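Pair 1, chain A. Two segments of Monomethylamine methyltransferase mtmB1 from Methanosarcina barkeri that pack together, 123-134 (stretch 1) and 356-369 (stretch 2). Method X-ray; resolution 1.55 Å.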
# COMPACT_ATOMS: atom_id res chain seq x y z
N LYS A 123 21.77 -25.60 3.81
CA LYS A 123 20.94 -26.26 2.81
C LYS A 123 20.51 -25.27 1.74
O LYS A 123 20.23 -24.10 2.02
CB LYS A 123 19.70 -26.85 3.49
CG LYS A 123 18.77 -27.62 2.57
CD LYS A 123 17.50 -28.02 3.31
CE LYS A 123 16.58 -28.87 2.45
NZ LYS A 123 15.28 -29.15 3.13
N PRO A 124 20.46 -25.71 0.47
CA PRO A 124 20.03 -24.76 -0.56
C PRO A 124 18.53 -24.53 -0.46
O PRO A 124 17.82 -25.25 0.26
CB PRO A 124 20.43 -25.45 -1.86
CG PRO A 124 20.37 -26.90 -1.51
CD PRO A 124 20.99 -26.94 -0.13
N ILE A 125 18.05 -23.51 -1.16
CA ILE A 125 16.63 -23.19 -1.19
C ILE A 125 15.96 -24.21 -2.10
O ILE A 125 16.46 -24.50 -3.19
CB ILE A 125 16.40 -21.77 -1.75
CG1 ILE A 125 16.94 -20.73 -0.76
CG2 ILE A 125 14.92 -21.55 -2.05
CD1 ILE A 125 16.33 -20.83 0.63
N VAL A 126 14.83 -24.75 -1.66
CA VAL A 126 14.10 -25.74 -2.44
C VAL A 126 12.94 -25.06 -3.17
O VAL A 126 11.95 -24.65 -2.56
CB VAL A 126 13.55 -26.87 -1.54
CG1 VAL A 126 12.74 -27.86 -2.37
CG2 VAL A 126 14.71 -27.58 -0.86
N GLN A 127 13.08 -24.94 -4.49
CA GLN A 127 12.05 -24.33 -5.32
C GLN A 127 11.31 -25.47 -5.99
O GLN A 127 11.78 -26.04 -6.97
CB GLN A 127 12.69 -23.41 -6.36
CG GLN A 127 11.70 -22.73 -7.28
CD GLN A 127 12.29 -21.50 -7.93
OE1 GLN A 127 12.87 -21.56 -9.03
NE2 GLN A 127 12.17 -20.37 -7.25
N GLY A 128 10.15 -25.82 -5.45
CA GLY A 128 9.39 -26.93 -5.98
C GLY A 128 8.17 -26.57 -6.79
O GLY A 128 7.48 -25.59 -6.50
N GLY A 129 7.89 -27.38 -7.80
CA GLY A 129 6.73 -27.14 -8.63
C GLY A 129 6.78 -27.99 -9.88
O GLY A 129 7.72 -28.77 -10.06
N PRO A 130 5.77 -27.86 -10.76
CA PRO A 130 5.69 -28.62 -12.01
C PRO A 130 6.89 -28.32 -12.90
O PRO A 130 7.14 -29.01 -13.89
CB PRO A 130 4.37 -28.14 -12.62
CG PRO A 130 3.53 -27.86 -11.39
CD PRO A 130 4.52 -27.13 -10.51
N THR A 131 7.62 -27.27 -12.56
CA THR A 131 8.82 -26.90 -13.29
C THR A 131 8.57 -26.73 -14.79
O THR A 131 9.25 -27.33 -15.63
CB THR A 131 9.92 -27.97 -13.02
OG1 THR A 131 10.01 -28.19 -11.61
CG2 THR A 131 11.27 -27.50 -13.51
N GLY A 132 7.59 -25.90 -15.11
CA GLY A 132 7.26 -25.61 -16.49
C GLY A 132 6.54 -26.69 -17.27
O GLY A 132 6.30 -26.54 -18.47
N SER A 133 6.17 -27.77 -16.59
CA SER A 133 5.47 -28.87 -17.24
C SER A 133 3.99 -28.54 -17.45
O SER A 133 3.40 -27.77 -16.69
CB SER A 133 5.60 -30.14 -16.39
OG SER A 133 6.97 -30.46 -16.18
N PRO A 134 3.38 -29.12 -18.50
CA PRO A 134 1.96 -28.86 -18.78
C PRO A 134 1.04 -29.46 -17.73
O PRO A 134 1.14 -30.64 -17.38
CB PRO A 134 1.77 -29.49 -20.16
CG PRO A 134 2.75 -30.62 -20.16
CD PRO A 134 3.97 -30.00 -19.52
N ASP A 356 23.97 -30.94 -6.98
CA ASP A 356 23.71 -29.51 -6.84
C ASP A 356 24.03 -28.98 -5.44
O ASP A 356 24.62 -27.91 -5.29
CB ASP A 356 22.25 -29.19 -7.18
CG ASP A 356 21.94 -29.38 -8.65
OD1 ASP A 356 22.88 -29.34 -9.47
OD2 ASP A 356 20.75 -29.56 -8.98
N THR A 357 23.63 -29.73 -4.42
CA THR A 357 23.88 -29.32 -3.05
C THR A 357 25.37 -29.28 -2.75
O THR A 357 25.89 -28.27 -2.25
CB THR A 357 23.18 -30.28 -2.06
OG1 THR A 357 21.77 -30.25 -2.29
CG2 THR A 357 23.46 -29.86 -0.62
N ALA A 358 26.08 -30.36 -3.06
CA ALA A 358 27.51 -30.41 -2.79
C ALA A 358 28.33 -29.44 -3.64
O ALA A 358 29.36 -28.93 -3.18
CB ALA A 358 28.02 -31.83 -2.98
N SER A 359 27.89 -29.17 -4.86
CA SER A 359 28.64 -28.27 -5.74
C SER A 359 28.46 -26.80 -5.40
O SER A 359 29.15 -25.95 -5.95
CB SER A 359 28.28 -28.53 -7.21
OG SER A 359 26.94 -28.18 -7.50
N GLY A 360 27.51 -26.49 -4.52
CA GLY A 360 27.31 -25.11 -4.12
C GLY A 360 26.13 -24.33 -4.68
O GLY A 360 26.12 -23.10 -4.59
N ARG A 361 25.13 -25.00 -5.24
CA ARG A 361 23.97 -24.29 -5.79
C ARG A 361 23.17 -23.66 -4.66
O ARG A 361 23.03 -24.24 -3.59
CB ARG A 361 23.05 -25.25 -6.55
CG ARG A 361 23.64 -25.85 -7.81
CD ARG A 361 23.76 -24.84 -8.94
NE ARG A 361 24.39 -25.44 -10.11
CZ ARG A 361 24.70 -24.79 -11.23
NH1 ARG A 361 24.44 -23.50 -11.35
NH2 ARG A 361 25.31 -25.44 -12.22
N GLU A 362 22.65 -22.46 -4.90
CA GLU A 362 21.85 -21.78 -3.89
C GLU A 362 20.39 -22.19 -3.98
O GLU A 362 19.67 -22.18 -2.98
CB GLU A 362 21.95 -20.26 -4.04
CG GLU A 362 23.24 -19.64 -3.52
CD GLU A 362 24.44 -19.87 -4.43
OE1 GLU A 362 24.26 -19.97 -5.66
OE2 GLU A 362 25.57 -19.94 -3.90
N ILE A 363 19.95 -22.54 -5.19
CA ILE A 363 18.56 -22.92 -5.41
C ILE A 363 18.41 -24.19 -6.25
O ILE A 363 19.12 -24.38 -7.24
CB ILE A 363 17.79 -21.77 -6.13
CG1 ILE A 363 17.82 -20.50 -5.27
CG2 ILE A 363 16.36 -22.20 -6.41
CD1 ILE A 363 17.26 -19.27 -5.97
N LEU A 364 17.49 -25.06 -5.84
CA LEU A 364 17.20 -26.29 -6.56
C LEU A 364 15.78 -26.10 -7.10
O LEU A 364 14.84 -25.92 -6.32
CB LEU A 364 17.23 -27.50 -5.62
CG LEU A 364 18.46 -27.66 -4.72
CD1 LEU A 364 18.37 -28.98 -3.97
CD2 LEU A 364 19.72 -27.61 -5.57
N SER A 365 15.62 -26.13 -8.42
CA SER A 365 14.31 -25.91 -9.03
C SER A 365 13.81 -27.18 -9.73
O SER A 365 14.27 -27.51 -10.83
CB SER A 365 14.41 -24.75 -10.04
OG SER A 365 13.14 -24.22 -10.36
N GLY A 366 12.88 -27.89 -9.10
CA GLY A 366 12.35 -29.12 -9.67
C GLY A 366 10.96 -29.46 -9.15
O GLY A 366 10.43 -28.74 -8.31
N VAL A 367 10.37 -30.57 -9.60
CA VAL A 367 11.00 -31.50 -10.53
C VAL A 367 10.12 -31.71 -11.76
O VAL A 367 8.95 -32.04 -11.64
CB VAL A 367 11.22 -32.87 -9.84
CG1 VAL A 367 11.77 -33.88 -10.82
CG2 VAL A 367 12.14 -32.70 -8.63
N ALA A 368 10.69 -31.52 -12.95
CA ALA A 368 9.92 -31.71 -14.17
C ALA A 368 10.03 -33.18 -14.58
O ALA A 368 10.74 -33.54 -15.51
CB ALA A 368 10.46 -30.83 -15.27
N SER A 369 9.31 -34.03 -13.85
CA SER A 369 9.31 -35.46 -14.10
C SER A 369 8.83 -35.79 -15.51
O SER A 369 8.15 -34.98 -16.14
CB SER A 369 8.43 -36.16 -13.06
OG SER A 369 8.85 -35.80 -11.75

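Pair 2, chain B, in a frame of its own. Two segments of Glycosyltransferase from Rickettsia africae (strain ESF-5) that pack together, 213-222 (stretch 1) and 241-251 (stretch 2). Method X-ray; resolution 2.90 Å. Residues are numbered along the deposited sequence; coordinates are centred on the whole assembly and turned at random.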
# COMPACT_ATOMS: atom_id res chain seq x y z
N PRO B 213 7.91 -3.13 26.70
CA PRO B 213 7.90 -3.20 25.23
C PRO B 213 6.61 -2.65 24.65
O PRO B 213 5.52 -2.86 25.18
CB PRO B 213 8.04 -4.70 24.95
CG PRO B 213 8.61 -5.29 26.20
CD PRO B 213 8.04 -4.46 27.32
N ILE B 214 6.74 -1.95 23.52
CA ILE B 214 5.62 -1.27 22.87
C ILE B 214 5.27 -2.03 21.60
O ILE B 214 6.13 -2.25 20.74
CB ILE B 214 5.95 0.20 22.56
CG1 ILE B 214 6.41 0.94 23.82
CG2 ILE B 214 4.75 0.89 21.90
CD1 ILE B 214 5.44 0.89 24.95
N ILE B 215 4.01 -2.43 21.48
CA ILE B 215 3.50 -3.14 20.31
C ILE B 215 2.62 -2.19 19.52
O ILE B 215 1.60 -1.72 20.03
CB ILE B 215 2.72 -4.40 20.71
CG1 ILE B 215 3.59 -5.33 21.56
CG2 ILE B 215 2.20 -5.10 19.47
CD1 ILE B 215 2.81 -6.47 22.17
N LEU B 216 3.01 -1.90 18.29
CA LEU B 216 2.24 -1.03 17.42
C LEU B 216 1.52 -1.86 16.37
O LEU B 216 2.16 -2.60 15.62
CB LEU B 216 3.13 0.02 16.75
CG LEU B 216 2.38 1.08 15.96
CD1 LEU B 216 1.54 1.95 16.89
CD2 LEU B 216 3.36 1.92 15.15
N MET B 217 0.20 -1.75 16.33
CA MET B 217 -0.56 -2.26 15.19
C MET B 217 -1.13 -1.09 14.41
O MET B 217 -2.20 -0.56 14.77
CB MET B 217 -1.68 -3.20 15.63
CG MET B 217 -2.37 -3.84 14.45
SD MET B 217 -3.80 -4.81 14.93
CE MET B 217 -4.38 -5.34 13.32
N PRO B 218 -0.46 -0.62 13.37
CA PRO B 218 -0.99 0.45 12.52
C PRO B 218 -1.89 -0.13 11.43
O PRO B 218 -1.48 -0.42 10.31
CB PRO B 218 0.27 1.10 11.95
CG PRO B 218 1.44 0.20 12.37
CD PRO B 218 0.86 -1.06 12.92
N SER B 219 -3.15 -0.35 11.79
CA SER B 219 -4.13 -0.92 10.88
C SER B 219 -5.42 -0.13 10.98
O SER B 219 -5.86 0.23 12.08
CB SER B 219 -4.41 -2.39 11.21
OG SER B 219 -3.39 -3.25 10.73
N ARG B 220 -6.01 0.14 9.82
CA ARG B 220 -7.38 0.64 9.78
C ARG B 220 -8.27 -0.25 10.63
O ARG B 220 -8.14 -1.47 10.63
CB ARG B 220 -7.87 0.69 8.32
CG ARG B 220 -9.37 0.93 8.16
CD ARG B 220 -9.73 1.32 6.73
NE ARG B 220 -9.79 0.20 5.79
CZ ARG B 220 -8.79 -0.18 5.01
NH1 ARG B 220 -7.60 0.40 5.07
NH2 ARG B 220 -8.99 -1.17 4.13
N MET B 221 -9.18 0.38 11.39
CA MET B 221 -10.06 -0.37 12.28
C MET B 221 -11.20 -0.98 11.46
O MET B 221 -12.33 -0.47 11.43
CB MET B 221 -10.58 0.52 13.39
CG MET B 221 -11.15 -0.22 14.57
SD MET B 221 -9.88 -1.19 15.39
CE MET B 221 -10.38 -0.97 17.09
N THR B 222 -10.90 -2.09 10.80
CA THR B 222 -11.90 -2.90 10.11
C THR B 222 -11.72 -4.36 10.50
O THR B 222 -10.67 -4.77 11.00
CB THR B 222 -11.83 -2.72 8.58
OG1 THR B 222 -12.90 -3.43 7.96
CG2 THR B 222 -10.50 -3.21 8.04
N ASP B 241 4.55 -7.90 30.84
CA ASP B 241 4.31 -6.47 30.84
C ASP B 241 4.58 -5.93 29.44
O ASP B 241 5.63 -6.22 28.85
CB ASP B 241 5.20 -5.77 31.88
N PHE B 242 3.64 -5.17 28.91
CA PHE B 242 3.76 -4.59 27.57
C PHE B 242 2.73 -3.48 27.44
O PHE B 242 1.95 -3.20 28.35
CB PHE B 242 3.56 -5.66 26.49
CG PHE B 242 2.23 -6.36 26.56
CD1 PHE B 242 1.12 -5.84 25.91
CD2 PHE B 242 2.08 -7.54 27.27
CE1 PHE B 242 -0.11 -6.47 25.97
CE2 PHE B 242 0.86 -8.18 27.33
CZ PHE B 242 -0.24 -7.65 26.68
N TYR B 243 2.74 -2.83 26.27
CA TYR B 243 1.77 -1.78 25.98
C TYR B 243 1.52 -1.76 24.48
O TYR B 243 2.44 -1.50 23.70
CB TYR B 243 2.26 -0.42 26.47
CG TYR B 243 1.23 0.68 26.33
CD1 TYR B 243 0.03 0.62 27.02
CD2 TYR B 243 1.46 1.78 25.51
CE1 TYR B 243 -0.92 1.62 26.90
CE2 TYR B 243 0.52 2.79 25.39
CZ TYR B 243 -0.67 2.71 26.08
OH TYR B 243 -1.61 3.71 25.96
N CYS B 244 0.29 -2.04 24.07
CA CYS B 244 -0.06 -2.17 22.67
C CYS B 244 -0.86 -0.97 22.19
O CYS B 244 -1.86 -0.60 22.82
CB CYS B 244 -0.87 -3.45 22.42
SG CYS B 244 -1.30 -3.63 20.69
N LEU B 245 -0.42 -0.37 21.09
CA LEU B 245 -1.08 0.77 20.48
C LEU B 245 -1.73 0.36 19.16
O LEU B 245 -1.06 -0.17 18.27
CB LEU B 245 -0.09 1.91 20.22
CG LEU B 245 0.46 2.65 21.44
CD1 LEU B 245 1.70 3.42 21.04
CD2 LEU B 245 -0.59 3.59 21.99
N MET B 246 -3.04 0.60 19.05
CA MET B 246 -3.79 0.38 17.81
C MET B 246 -4.11 1.74 17.21
O MET B 246 -5.00 2.44 17.71
CB MET B 246 -5.06 -0.42 18.08
CG MET B 246 -4.81 -1.87 18.39
SD MET B 246 -6.25 -2.66 19.15
CE MET B 246 -5.77 -4.38 19.02
N VAL B 247 -3.40 2.11 16.16
CA VAL B 247 -3.56 3.42 15.53
C VAL B 247 -4.03 3.22 14.09
O VAL B 247 -3.45 2.43 13.34
CB VAL B 247 -2.27 4.25 15.59
CG1 VAL B 247 -1.93 4.59 17.03
CG2 VAL B 247 -1.12 3.51 14.94
N GLY B 248 -5.08 3.94 13.72
CA GLY B 248 -5.70 3.82 12.42
C GLY B 248 -7.08 4.42 12.45
O GLY B 248 -7.62 4.76 13.51
N ASP B 249 -7.66 4.57 11.26
CA ASP B 249 -8.99 5.17 11.15
C ASP B 249 -10.00 4.35 11.94
O ASP B 249 -9.95 3.12 11.95
CB ASP B 249 -9.44 5.26 9.69
CG ASP B 249 -10.89 5.70 9.57
OD1 ASP B 249 -11.22 6.80 10.07
OD2 ASP B 249 -11.70 4.96 8.99
N ILE B 250 -10.90 5.05 12.62
CA ILE B 250 -11.92 4.40 13.43
C ILE B 250 -13.28 4.98 13.06
O ILE B 250 -14.20 5.02 13.89
CB ILE B 250 -11.62 4.55 14.93
CG1 ILE B 250 -11.57 6.03 15.31
CG2 ILE B 250 -10.30 3.89 15.27
CD1 ILE B 250 -11.53 6.26 16.80
N SER B 251 -13.41 5.42 11.82
CA SER B 251 -14.61 6.12 11.37
C SER B 251 -15.39 5.36 10.30
O SER B 251 -16.62 5.34 10.35
CB SER B 251 -14.23 7.50 10.83
OG SER B 251 -13.37 8.18 11.72

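Two parallel strands can be held together by the same backbone ladder while many of the side chains along it differ, and the segments compared here illustrate the principle. In each pair the strands run in the same direction at 17° to one another, and superposition brings 14 central residues together with an RMSD of 1.0 Å.

Four bonds of the ladder recur at matched positions. In pair 1, Ile A125 N donates to Glu A362 O (2.8 Å), Leu A364 N to Ile A125 O (2.9 Å), Gln A127 N to Leu A364 O (2.7 Å) and Gly A366 N to Gln A127 O (3.0 Å). Pair 2 repeats this with Ile B215 N to Tyr B243 O (2.9 Å), Leu B245 N to Ile B215 O (2.7 Å), Met B217 N to Leu B245 O (2.8 Å) and Val B247 N to Met B217 O (3.2 Å). Backbone atoms alone make these bonds, so the ladder tolerates varied side chains.

The closest match is Leu A364 with Leu B245, whose CA atoms fall 0.1 Å apart. Both leucines pack against the residue at the start of the matched run, just before the strand in pair 1 and first in it in pair 2, but that residue differs: Pro A124 CG lies 3.8 Å from Leu A364 CD1, whereas Ile B214 CG2 lies 4.1 Å from Leu B245 CD1. A compact ring and a branched chain thus fill equivalent space. Further along this face, Val A126 matches Leu B216. The valine side chain comes no nearer the other stretch than 4.9 Å, from Val A126 CG1 to Leu A364 O; the longer leucine brings CD1 to 3.6 Å from Val B247 CG2. Gly A366, which matches Val B247, offers no side chain there, and Gly A128 stands where pair 2 has Pro B218.

On the other face, Ile A125 and Ile B215 match, with chi1 m in both but chi2 m in the first and t in the second; their partners also differ: Ile A125 CB sits 4.0 Å from Ile A363 CG1, and Ile B215 CG2 sits 4.0 Å from Cys B244 SG. At the next step the chemistry changes. Gln A127 OE1 lies 3.0 Å from Ser A365 OG, a polar pairing, while the matched methionines meet through carbon, Met B217 CB to Met B246 CG at 4.4 Å.

Beyond the strands the solutions diverge. Thr A131 points toward the other stretch, with CB 3.7 Å from Ala A368 CB, and its OG1 bonds back to Gly A129 O (2.8 Å). The matched Met B221 instead adds a backbone bond, from its N to Asp B249 O (2.9 Å), while its CB packs 3.9 Å from Ile B250 CG2.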